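Local coordinates for CEL44C (Paenibacillus polymyxa, PDB 2YIH), which hydrolyses the beta-1,4-glucan backbone of xyloglucan and cellulose-type glucans, this chain being the glycoside hydrolase family 44 part of a longer protein, at residues N186-W191 with P231-F236; E227-V232 with V280-W285; E304-R309 with E364-G369. The protein carries 8 engineered substitutions. All coordinates share one frame; numbering follows the deposited sequence.

In the fold
Contacts 1 and 2 are wholly buried in the parallel eight-stranded barrel. Contact 3 is farther from the chain centre: three of its touching residues are buried, while Lys306 and Asp366 are partly exposed. Contacts 1 and 2 both use strand 227-233 and share Pro231 and Val232. A probable hydrogen bond between Glu187 OE2 and His284 ND1 joins them. Contact 2 is strand pairing, with backbone bonds and apolar side chains. Contact 1 sits at the C-terminal end of that strand, where a leucine-tyrosine packing and the Glu187 carboxylate border bound sugar. Contact 3 uses other elements, helix 303-311 and the start of helix 367-382. There charged and hydroxyl groups carry most of the chemistry.

Contact 1. Residues N186-W191 with P231-F236; sequences NEPALW and PVLYGF. With BGC (beta-D-glucopyranose), chain B; BGC (beta-D-glucopyranose), chain C.
Leu190 and Tyr234 meet through a methyl group and a ring face. Leu190 CD1 stands 4.0 Å from the centroid of the Tyr234 ring, 29° off the normal, in a CH-pi contact. The nearest ring atom is Tyr234 CG, at the CB end of the ring. Leu190 CD2 is on the same face, near the rim. The two side chains cross at about a right angle. Leu190 CD1 also packs 3.6 Å from C3 of the glucose of chain B, so one methyl touches both ring and sugar.

Glu187 comes in beside them. Its carboxyl carbon CD lies 3.4 Å from Tyr234 CB, with carboxylate and ring planes 66° apart. The chain is extended beyond CG (chi2 -175°), which carries OE1 to 2.6 Å from O4 of the chain B glucose. The other oxygen, OE2, is hydrogen-bonded to His284 ND1. One carboxylate oxygen therefore faces sugar while the other is held by protein. Tyr234 OH is hydrogen-bonded to Gln243 OE1; Tyr234 OH also lies 3.7 Å from O5 of the chain C glucose.

Further back, the backbone sets these groups in place. Glu187 N donates to Val232 O at 2.9 Å, a bond well off straight. Pro188 CD presses on Pro231 O at 3.1 Å, and its ring also touches Leu233. The bonds from Leu190 N to Glu187 O and from Trp191 N to Pro188 O turn the chain toward helix 191-194.

Glu187, Leu190 and Tyr234 all belong to the glycan pocket. The Asn-Glu-Pro sequence follows the fourth strand of the (beta/alpha)8 barrel. The place of Glu187 after strand 181-184 is consistent with the acid/base glutamate of (beta/alpha)8-barrel retaining glycosidases, which often follows an asparagine after the fourth strand.

Contact 2. Residues E227-V232 with V280-W285; sequences EVFGPV and VFDVHW. Unlike the reference sequence in segment 227-232: Val228 (reference Ile).
The Phe229 ring has Val280 on one face. Val280 CB sits 3.8 Å from the ring centroid, only 10° off the normal, a CH-pi contact. At the ring edge, near its plane, lie Asp282 OD2 and Glu227 O. The Phe281 ring is covered on one face by Pro231 CD, 4.0 Å from the centroid. His284 has Val232 O over one face, and its NE2 touches Val232 CG1 at 3.3 Å. Its ND1 is hydrogen-bonded to Glu187 OE2, and NE2 has a weak bond to Thr357 OG1.

Strands 227-233 and 280-285 are parallel neighbours, fifth and sixth in the (beta/alpha)8 barrel. Phe229 and Val280 share the face that also meets Ala355 of strand 353-359. Phe281 is on the other face, against Val259 and Leu263 of helix 258-273.

The pairing uses four backbone bonds. Gly230 N to Val280 O is 3.0 Å and nearly along the C=O axis. Asp282 N reaches Gly230 O from above the carbonyl plane. Val280 N donates to Val228 O, and Val232 N to Asp282 O is weak. Asp282 CG is anti to its backbone N (chi1 -180°), which sets OD2 3.4 Å from Phe229 CB; OD1 is hydrogen-bonded to Thr357 OG1.

Contact 3. Residues E304-R309 with E364-G369; sequences ETKKAR and ENDISG. With EDO (1,2-ethanediol), chain J.
Arg309 and Ser368 make the hydrogen bond between the two segments. Arg309 NH1 donates to Ser368 OG at 2.9 Å with an angle of 156°. The hydroxyl oxygen lies close to the guanidinium plane, at its edge. The arginine nitrogens have further backbone partners, among them Ile296 O and Val300 O for NH2 and NH1.

A second set of hydrogen bonds lies within 364-369. Ser368 OG donates to Asp366 OD2 at 2.6 Å. Ser368 N reaches the same OD2 at 2.9 Å, from above the carboxylate plane. Two bonds thus grip one oxygen, and the serine hydroxyl relays between arginine and aspartate.

The ionic part is looser. Lys306 NZ and Asp366 OD1 form a long salt bridge of 4.0 Å. A 1,2-ethanediol, probably from the crystallisation liquor, bridges it by two hydrogen bonds: Lys306 NZ donates to the diol O2, and O2 donates to Asp366 OD1.

Packing adds two contacts. The arginine bends at chi3 (-59°), and Arg309 CD packs 3.7 Å from Gly369 N. Lys306 CG lies 3.6 Å from Ser368 OG.

An alanine in place of Asp366 would probably leave Ser368 OG and N without this acceptor and the Lys306 ammonium without its carboxylate mate.

Asp366 is the N-cap of helix 367-382, and this side-chain cap on the helix start meets the flank of helix 303-311.

Contact 1. Residues N186-W191 with P231-F236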
loop_
_atom_site.group_PDB
_atom_site.type_symbol
_atom_site.label_atom_id
_atom_site.label_comp_id
_atom_site.label_asym_id
_atom_site.label_seq_id
_atom_site.Cartn_x
_atom_site.Cartn_y
_atom_site.Cartn_z
ATOM N N ASN A 186 -13.308 1.775 2.087
ATOM C CA ASN A 186 -12.364 0.704 2.345
ATOM C C ASN A 186 -13.095 -0.615 2.145
ATOM O O ASN A 186 -14.107 -0.862 2.823
ATOM C CB ASN A 186 -11.856 0.791 3.808
ATOM C CG ASN A 186 -10.873 -0.322 4.150
ATOM O OD1 ASN A 186 -11.248 -1.318 4.807
ATOM N ND2 ASN A 186 -9.658 -0.199 3.674
ATOM N N GLU A 187 -12.596 -1.431 1.221
ATOM C CA GLU A 187 -13.055 -2.824 1.049
ATOM C C GLU A 187 -14.590 -2.957 0.967
ATOM O O GLU A 187 -15.209 -3.692 1.790
ATOM C CB GLU A 187 -12.491 -3.738 2.173
ATOM C CG GLU A 187 -10.945 -3.730 2.149
ATOM C CD GLU A 187 -10.269 -4.682 3.131
ATOM O OE1 GLU A 187 -10.958 -5.311 4.008
ATOM O OE2 GLU A 187 -9.003 -4.816 2.987
ATOM N N PRO A 188 -15.194 -2.304 -0.036
ATOM C CA PRO A 188 -16.666 -2.302 -0.149
ATOM C C PRO A 188 -17.310 -3.695 -0.294
ATOM O O PRO A 188 -18.410 -3.923 0.248
ATOM C CB PRO A 188 -16.915 -1.425 -1.385
ATOM C CG PRO A 188 -15.608 -1.558 -2.197
ATOM C CD PRO A 188 -14.561 -1.498 -1.116
ATOM N N ALA A 189 -16.625 -4.645 -0.934
ATOM C CA ALA A 189 -17.169 -6.010 -1.080
ATOM C C ALA A 189 -17.182 -6.758 0.234
ATOM O O ALA A 189 -17.877 -7.766 0.341
ATOM C CB ALA A 189 -16.409 -6.810 -2.143
ATOM N N LEU A 190 -16.511 -6.177 1.250
ATOM C CA LEU A 190 -16.574 -6.688 2.626
ATOM C C LEU A 190 -17.458 -5.875 3.563
ATOM O O LEU A 190 -17.612 -6.275 4.733
ATOM C CB LEU A 190 -15.171 -6.879 3.226
ATOM C CG LEU A 190 -14.314 -7.908 2.483
ATOM C CD1 LEU A 190 -13.051 -8.155 3.272
ATOM C CD2 LEU A 190 -15.026 -9.226 2.205
ATOM N N TRP A 191 -18.103 -4.814 3.063
ATOM C CA TRP A 191 -18.961 -4.034 3.947
ATOM C C TRP A 191 -19.962 -4.938 4.675
ATOM O O TRP A 191 -20.228 -4.742 5.874
ATOM C CB TRP A 191 -19.747 -2.986 3.162
ATOM C CG TRP A 191 -18.988 -1.778 2.787
ATOM C CD1 TRP A 191 -17.758 -1.357 3.277
ATOM C CD2 TRP A 191 -19.386 -0.818 1.807
ATOM N NE1 TRP A 191 -17.399 -0.169 2.661
ATOM C CE2 TRP A 191 -18.378 0.176 1.755
ATOM C CE3 TRP A 191 -20.501 -0.699 0.975
ATOM C CZ2 TRP A 191 -18.459 1.291 0.900
ATOM C CZ3 TRP A 191 -20.603 0.427 0.105
ATOM C CH2 TRP A 191 -19.584 1.400 0.080
ATOM N N PRO A 231 -11.223 1.114 -6.122
ATOM C CA PRO A 231 -12.281 0.925 -5.152
ATOM C C PRO A 231 -11.801 0.342 -3.829
ATOM O O PRO A 231 -12.646 0.031 -2.975
ATOM C CB PRO A 231 -13.252 -0.075 -5.855
ATOM C CG PRO A 231 -12.469 -0.617 -7.133
ATOM C CD PRO A 231 -11.028 -0.079 -6.950
ATOM N N VAL A 232 -10.476 0.277 -3.615
ATOM C CA VAL A 232 -9.904 -0.180 -2.323
ATOM C C VAL A 232 -10.302 -1.659 -2.062
ATOM O O VAL A 232 -10.822 -2.025 -0.982
ATOM C CB VAL A 232 -10.319 0.762 -1.121
ATOM C CG1 VAL A 232 -9.324 0.627 0.024
ATOM C CG2 VAL A 232 -10.358 2.262 -1.580
ATOM N N LEU A 233 -10.140 -2.492 -3.078
ATOM C CA LEU A 233 -10.657 -3.867 -3.022
ATOM C C LEU A 233 -9.835 -4.757 -2.099
ATOM O O LEU A 233 -8.587 -4.725 -2.128
ATOM C CB LEU A 233 -10.659 -4.479 -4.426
ATOM C CG LEU A 233 -11.523 -3.730 -5.444
ATOM C CD1 LEU A 233 -11.478 -4.425 -6.817
ATOM C CD2 LEU A 233 -12.999 -3.631 -4.991
ATOM N N TYR A 234 -10.513 -5.608 -1.317
ATOM C CA TYR A 234 -9.812 -6.370 -0.273
ATOM C C TYR A 234 -8.850 -7.426 -0.804
ATOM O O TYR A 234 -7.883 -7.799 -0.113
ATOM C CB TYR A 234 -10.814 -7.024 0.702
ATOM C CG TYR A 234 -11.292 -8.394 0.270
ATOM C CD1 TYR A 234 -10.584 -9.563 0.621
ATOM C CD2 TYR A 234 -12.457 -8.529 -0.477
ATOM C CE1 TYR A 234 -11.058 -10.856 0.211
ATOM C CE2 TYR A 234 -12.929 -9.800 -0.884
ATOM C CZ TYR A 234 -12.221 -10.947 -0.525
ATOM O OH TYR A 234 -12.668 -12.190 -0.933
ATOM N N GLY A 235 -9.135 -7.980 -1.986
ATOM C CA GLY A 235 -8.404 -9.164 -2.439
ATOM C C GLY A 235 -9.060 -9.755 -3.674
ATOM O O GLY A 235 -10.032 -9.218 -4.193
ATOM N N PHE A 236 -8.517 -10.875 -4.148
ATOM C CA PHE A 236 -8.843 -11.361 -5.463
ATOM C C PHE A 236 -10.341 -11.642 -5.673
ATOM O O PHE A 236 -10.873 -11.382 -6.750
ATOM C CB PHE A 236 -8.008 -12.602 -5.793
ATOM C CG PHE A 236 -8.190 -13.047 -7.210
ATOM C CD1 PHE A 236 -7.499 -12.410 -8.232
ATOM C CD2 PHE A 236 -9.209 -13.923 -7.532
ATOM C CE1 PHE A 236 -7.744 -12.755 -9.579
ATOM C CE2 PHE A 236 -9.467 -14.242 -8.855
ATOM C CZ PHE A 236 -8.766 -13.638 -9.864
HETATM C C2 BGC B . -11.516 -9.854 6.571
HETATM C C3 BGC B . -11.538 -8.325 6.493
HETATM C C4 BGC B . -10.107 -7.801 6.375
HETATM C C5 BGC B . -9.301 -8.541 5.310
HETATM C C6 BGC B . -7.838 -8.123 5.450
HETATM C C1 BGC B . -10.767 -10.406 5.359
HETATM O O2 BGC B . -12.846 -10.392 6.592
HETATM O O3 BGC B . -12.141 -7.764 7.669
HETATM O O4 BGC B . -10.031 -6.385 6.139
HETATM O O5 BGC B . -9.422 -9.957 5.485
HETATM O O6 BGC B . -7.431 -8.143 6.825
HETATM C C2 BGC C . -9.669 -14.256 2.619
HETATM C C3 BGC C . -9.684 -13.550 3.971
HETATM C C4 BGC C . -10.817 -12.498 4.032
HETATM C C5 BGC C . -12.103 -13.237 3.654
HETATM C C6 BGC C . -13.366 -12.383 3.689
HETATM C C1 BGC C . -11.023 -14.841 2.277
HETATM O O2 BGC C . -8.720 -15.333 2.583
HETATM O O3 BGC C . -8.435 -12.881 4.103
HETATM O O4 BGC C . -10.859 -11.839 5.325
HETATM O O5 BGC C . -12.008 -13.796 2.331
HETATM O O6 BGC C . -14.489 -13.237 3.466
#

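Contact 2. Residues E227-V232 with V280-W285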
loop_
_atom_site.group_PDB
_atom_site.type_symbol
_atom_site.label_atom_id
_atom_site.label_comp_id
_atom_site.label_asym_id
_atom_site.label_seq_id
_atom_site.Cartn_x
_atom_site.Cartn_y
_atom_site.Cartn_z
ATOM N N GLU A 227 -6.153 13.596 -5.485
ATOM C CA GLU A 227 -6.217 12.310 -6.175
ATOM C C GLU A 227 -7.210 11.410 -5.477
ATOM O O GLU A 227 -7.112 11.201 -4.273
ATOM C CB GLU A 227 -4.846 11.658 -6.163
ATOM C CG GLU A 227 -3.829 12.489 -6.978
ATOM C CD GLU A 227 -2.468 11.828 -7.042
ATOM O OE1 GLU A 227 -1.934 11.475 -5.990
ATOM O OE2 GLU A 227 -2.011 11.511 -8.173
ATOM N N VAL A 228 -8.164 10.885 -6.238
ATOM C CA VAL A 228 -9.197 9.981 -5.679
ATOM C C VAL A 228 -8.808 8.536 -5.960
ATOM O O VAL A 228 -8.555 8.155 -7.129
ATOM C CB VAL A 228 -10.602 10.332 -6.259
ATOM C CG1 VAL A 228 -11.632 9.181 -6.030
ATOM C CG2 VAL A 228 -11.073 11.693 -5.669
ATOM N N PHE A 229 -8.797 7.727 -4.899
ATOM C CA PHE A 229 -8.345 6.325 -4.963
ATOM C C PHE A 229 -9.575 5.431 -4.791
ATOM O O PHE A 229 -10.378 5.647 -3.843
ATOM C CB PHE A 229 -7.457 6.002 -3.761
ATOM C CG PHE A 229 -6.065 6.567 -3.832
ATOM C CD1 PHE A 229 -5.857 7.956 -3.965
ATOM C CD2 PHE A 229 -4.978 5.728 -3.708
ATOM C CE1 PHE A 229 -4.554 8.484 -3.993
ATOM C CE2 PHE A 229 -3.672 6.230 -3.699
ATOM C CZ PHE A 229 -3.473 7.608 -3.838
ATOM N N GLY A 230 -9.728 4.458 -5.680
ATOM C CA GLY A 230 -10.807 3.462 -5.528
ATOM C C GLY A 230 -10.481 2.226 -6.331
ATOM O O GLY A 230 -9.655 2.293 -7.227
ATOM N N PRO A 231 -11.223 1.114 -6.122
ATOM C CA PRO A 231 -12.281 0.925 -5.152
ATOM C C PRO A 231 -11.801 0.342 -3.829
ATOM O O PRO A 231 -12.646 0.031 -2.975
ATOM C CB PRO A 231 -13.252 -0.075 -5.855
ATOM C CG PRO A 231 -12.469 -0.617 -7.133
ATOM C CD PRO A 231 -11.028 -0.079 -6.950
ATOM N N VAL A 232 -10.476 0.277 -3.615
ATOM C CA VAL A 232 -9.904 -0.180 -2.323
ATOM C C VAL A 232 -10.302 -1.659 -2.062
ATOM O O VAL A 232 -10.822 -2.025 -0.982
ATOM C CB VAL A 232 -10.319 0.762 -1.121
ATOM C CG1 VAL A 232 -9.324 0.627 0.024
ATOM C CG2 VAL A 232 -10.358 2.262 -1.580
ATOM N N VAL A 280 -6.510 6.869 -9.093
ATOM C CA VAL A 280 -5.651 5.750 -8.728
ATOM C C VAL A 280 -6.520 4.534 -8.460
ATOM O O VAL A 280 -7.436 4.601 -7.625
ATOM C CB VAL A 280 -4.832 6.061 -7.443
ATOM C CG1 VAL A 280 -3.839 4.929 -7.125
ATOM C CG2 VAL A 280 -4.090 7.437 -7.568
ATOM N N PHE A 281 -6.212 3.450 -9.151
ATOM C CA PHE A 281 -6.925 2.196 -8.959
ATOM C C PHE A 281 -6.233 1.497 -7.815
ATOM O O PHE A 281 -5.014 1.290 -7.850
ATOM C CB PHE A 281 -6.910 1.347 -10.233
ATOM C CG PHE A 281 -7.773 0.108 -10.123
ATOM C CD1 PHE A 281 -9.136 0.180 -10.367
ATOM C CD2 PHE A 281 -7.218 -1.108 -9.721
ATOM C CE1 PHE A 281 -9.956 -0.969 -10.219
ATOM C CE2 PHE A 281 -8.016 -2.253 -9.572
ATOM C CZ PHE A 281 -9.394 -2.171 -9.807
ATOM N N ASP A 282 -7.017 1.216 -6.766
ATOM C CA ASP A 282 -6.530 0.984 -5.398
ATOM C C ASP A 282 -6.964 -0.439 -4.996
ATOM O O ASP A 282 -8.159 -0.739 -4.996
ATOM C CB ASP A 282 -7.215 2.034 -4.513
ATOM C CG ASP A 282 -6.826 1.949 -3.033
ATOM O OD1 ASP A 282 -6.502 0.845 -2.554
ATOM O OD2 ASP A 282 -6.879 2.986 -2.345
ATOM N N VAL A 283 -5.991 -1.325 -4.783
ATOM C CA VAL A 283 -6.257 -2.684 -4.270
ATOM C C VAL A 283 -5.490 -2.995 -2.974
ATOM O O VAL A 283 -4.467 -2.374 -2.659
ATOM C CB VAL A 283 -5.898 -3.760 -5.321
ATOM C CG1 VAL A 283 -6.731 -3.573 -6.583
ATOM C CG2 VAL A 283 -4.406 -3.745 -5.645
ATOM N N HIS A 284 -6.024 -3.953 -2.212
ATOM C CA HIS A 284 -5.271 -4.617 -1.142
ATOM C C HIS A 284 -4.831 -6.015 -1.597
ATOM O O HIS A 284 -5.514 -6.660 -2.388
ATOM C CB HIS A 284 -6.161 -4.706 0.102
ATOM C CG HIS A 284 -6.552 -3.355 0.624
ATOM N ND1 HIS A 284 -7.441 -3.172 1.664
ATOM C CD2 HIS A 284 -6.109 -2.120 0.280
ATOM C CE1 HIS A 284 -7.548 -1.877 1.923
ATOM N NE2 HIS A 284 -6.744 -1.217 1.098
ATOM N N TRP A 285 -3.714 -6.474 -1.059
ATOM C CA TRP A 285 -3.151 -7.762 -1.477
ATOM C C TRP A 285 -2.502 -8.474 -0.292
ATOM O O TRP A 285 -1.387 -8.127 0.130
ATOM C CB TRP A 285 -2.132 -7.520 -2.590
ATOM C CG TRP A 285 -1.470 -8.778 -3.099
ATOM C CD1 TRP A 285 -0.186 -9.163 -2.880
ATOM C CD2 TRP A 285 -2.029 -9.739 -4.009
ATOM N NE1 TRP A 285 0.082 -10.344 -3.560
ATOM C CE2 TRP A 285 -1.032 -10.715 -4.259
ATOM C CE3 TRP A 285 -3.285 -9.883 -4.623
ATOM C CZ2 TRP A 285 -1.236 -11.796 -5.150
ATOM C CZ3 TRP A 285 -3.489 -10.985 -5.507
ATOM C CH2 TRP A 285 -2.486 -11.928 -5.724
#

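Contact 3. Residues E304-R309 with E364-G369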
loop_
_atom_site.group_PDB
_atom_site.type_symbol
_atom_site.label_atom_id
_atom_site.label_comp_id
_atom_site.label_asym_id
_atom_site.label_seq_id
_atom_site.Cartn_x
_atom_site.Cartn_y
_atom_site.Cartn_z
ATOM N N GLU A 304 8.997 -24.687 5.438
ATOM C CA GLU A 304 8.358 -24.602 4.139
ATOM C C GLU A 304 7.493 -23.339 4.028
ATOM O O GLU A 304 7.407 -22.744 2.953
ATOM C CB GLU A 304 7.552 -25.867 3.857
ATOM C CG GLU A 304 8.448 -27.146 3.813
ATOM C CD GLU A 304 9.569 -27.057 2.765
ATOM O OE1 GLU A 304 9.274 -26.726 1.599
ATOM O OE2 GLU A 304 10.748 -27.277 3.127
ATOM N N THR A 305 6.929 -22.901 5.147
ATOM C CA THR A 305 6.162 -21.636 5.176
ATOM C C THR A 305 7.146 -20.484 4.917
ATOM O O THR A 305 6.836 -19.554 4.171
ATOM C CB THR A 305 5.468 -21.371 6.541
ATOM O OG1 THR A 305 4.846 -22.572 7.034
ATOM C CG2 THR A 305 4.395 -20.262 6.403
ATOM N N LYS A 306 8.317 -20.542 5.540
ATOM C CA LYS A 306 9.313 -19.472 5.375
ATOM C C LYS A 306 9.824 -19.435 3.928
ATOM O O LYS A 306 9.992 -18.354 3.360
ATOM C CB LYS A 306 10.475 -19.643 6.366
ATOM C CG LYS A 306 10.051 -19.404 7.815
ATOM C CD LYS A 306 11.050 -20.042 8.785
ATOM C CE LYS A 306 10.636 -19.859 10.263
ATOM N NZ LYS A 306 11.767 -20.347 11.154
ATOM N N LYS A 307 10.109 -20.610 3.344
ATOM C CA LYS A 307 10.517 -20.638 1.944
ATOM C C LYS A 307 9.429 -20.058 1.029
ATOM O O LYS A 307 9.719 -19.308 0.075
ATOM C CB LYS A 307 10.877 -22.070 1.531
ATOM C CG LYS A 307 12.195 -22.544 2.171
ATOM C CD LYS A 307 12.408 -24.020 1.795
ATOM C CE LYS A 307 13.580 -24.648 2.521
ATOM N NZ LYS A 307 13.682 -26.061 2.041
ATOM N N ALA A 308 8.168 -20.426 1.290
ATOM C CA ALA A 308 7.075 -19.967 0.439
ATOM C C ALA A 308 6.911 -18.461 0.599
ATOM O O ALA A 308 6.627 -17.767 -0.375
ATOM C CB ALA A 308 5.779 -20.702 0.760
ATOM N N ARG A 309 7.168 -17.947 1.807
ATOM C CA ARG A 309 7.043 -16.496 2.042
ATOM C C ARG A 309 8.057 -15.762 1.172
ATOM O O ARG A 309 7.732 -14.749 0.544
ATOM C CB ARG A 309 7.289 -16.168 3.531
ATOM C CG ARG A 309 7.290 -14.661 3.881
ATOM C CD ARG A 309 7.273 -14.429 5.415
ATOM N NE ARG A 309 6.091 -15.040 6.034
ATOM C CZ ARG A 309 6.072 -16.143 6.803
ATOM N NH1 ARG A 309 7.208 -16.767 7.170
ATOM N NH2 ARG A 309 4.895 -16.627 7.213
ATOM N N GLU A 364 6.706 -11.130 10.357
ATOM C CA GLU A 364 7.065 -9.746 10.689
ATOM C C GLU A 364 8.350 -9.665 11.486
ATOM O O GLU A 364 9.056 -8.678 11.420
ATOM C CB GLU A 364 5.929 -9.088 11.498
ATOM C CG GLU A 364 4.637 -8.965 10.698
ATOM C CD GLU A 364 3.740 -10.214 10.725
ATOM O OE1 GLU A 364 4.111 -11.271 11.280
ATOM O OE2 GLU A 364 2.654 -10.135 10.139
ATOM N N ASN A 365 8.579 -10.673 12.334
ATOM C CA ASN A 365 9.753 -10.709 13.180
ATOM C C ASN A 365 10.618 -11.914 12.815
ATOM O O ASN A 365 11.330 -12.479 13.668
ATOM C CB ASN A 365 9.320 -10.731 14.646
ATOM C CG ASN A 365 8.743 -9.424 15.071
ATOM O OD1 ASN A 365 7.538 -9.319 15.365
ATOM N ND2 ASN A 365 9.553 -8.406 15.038
ATOM N N ASP A 366 10.597 -12.272 11.533
ATOM C CA ASP A 366 11.449 -13.371 11.029
ATOM C C ASP A 366 12.223 -12.931 9.797
ATOM O O ASP A 366 11.736 -12.128 9.004
ATOM C CB ASP A 366 10.592 -14.569 10.628
ATOM C CG ASP A 366 11.446 -15.814 10.339
ATOM O OD1 ASP A 366 12.020 -16.369 11.315
ATOM O OD2 ASP A 366 11.588 -16.215 9.157
ATOM N N ILE A 367 13.450 -13.425 9.652
ATOM C CA ILE A 367 14.240 -13.062 8.488
ATOM C C ILE A 367 13.473 -13.333 7.186
ATOM O O ILE A 367 13.630 -12.576 6.227
ATOM C CB ILE A 367 15.618 -13.815 8.492
ATOM C CG1 ILE A 367 16.555 -13.365 7.350
ATOM C CG2 ILE A 367 15.403 -15.327 8.473
ATOM C CD1 ILE A 367 16.843 -11.864 7.310
ATOM N N SER A 368 12.623 -14.362 7.145
ATOM C CA SER A 368 11.842 -14.634 5.912
ATOM C C SER A 368 10.959 -13.457 5.555
ATOM O O SER A 368 10.766 -13.184 4.383
ATOM C CB SER A 368 10.960 -15.901 5.994
ATOM O OG SER A 368 10.001 -15.857 7.069
ATOM N N GLY A 369 10.394 -12.787 6.564
ATOM C CA GLY A 369 9.548 -11.597 6.320
ATOM C C GLY A 369 10.366 -10.415 5.812
ATOM O O GLY A 369 9.908 -9.627 4.952
HETATM C C1 EDO J . 15.138 -19.040 9.498
HETATM O O1 EDO J . 15.305 -20.316 10.113
HETATM C C2 EDO J . 14.735 -18.067 10.589
HETATM O O2 EDO J . 13.513 -18.514 11.180
#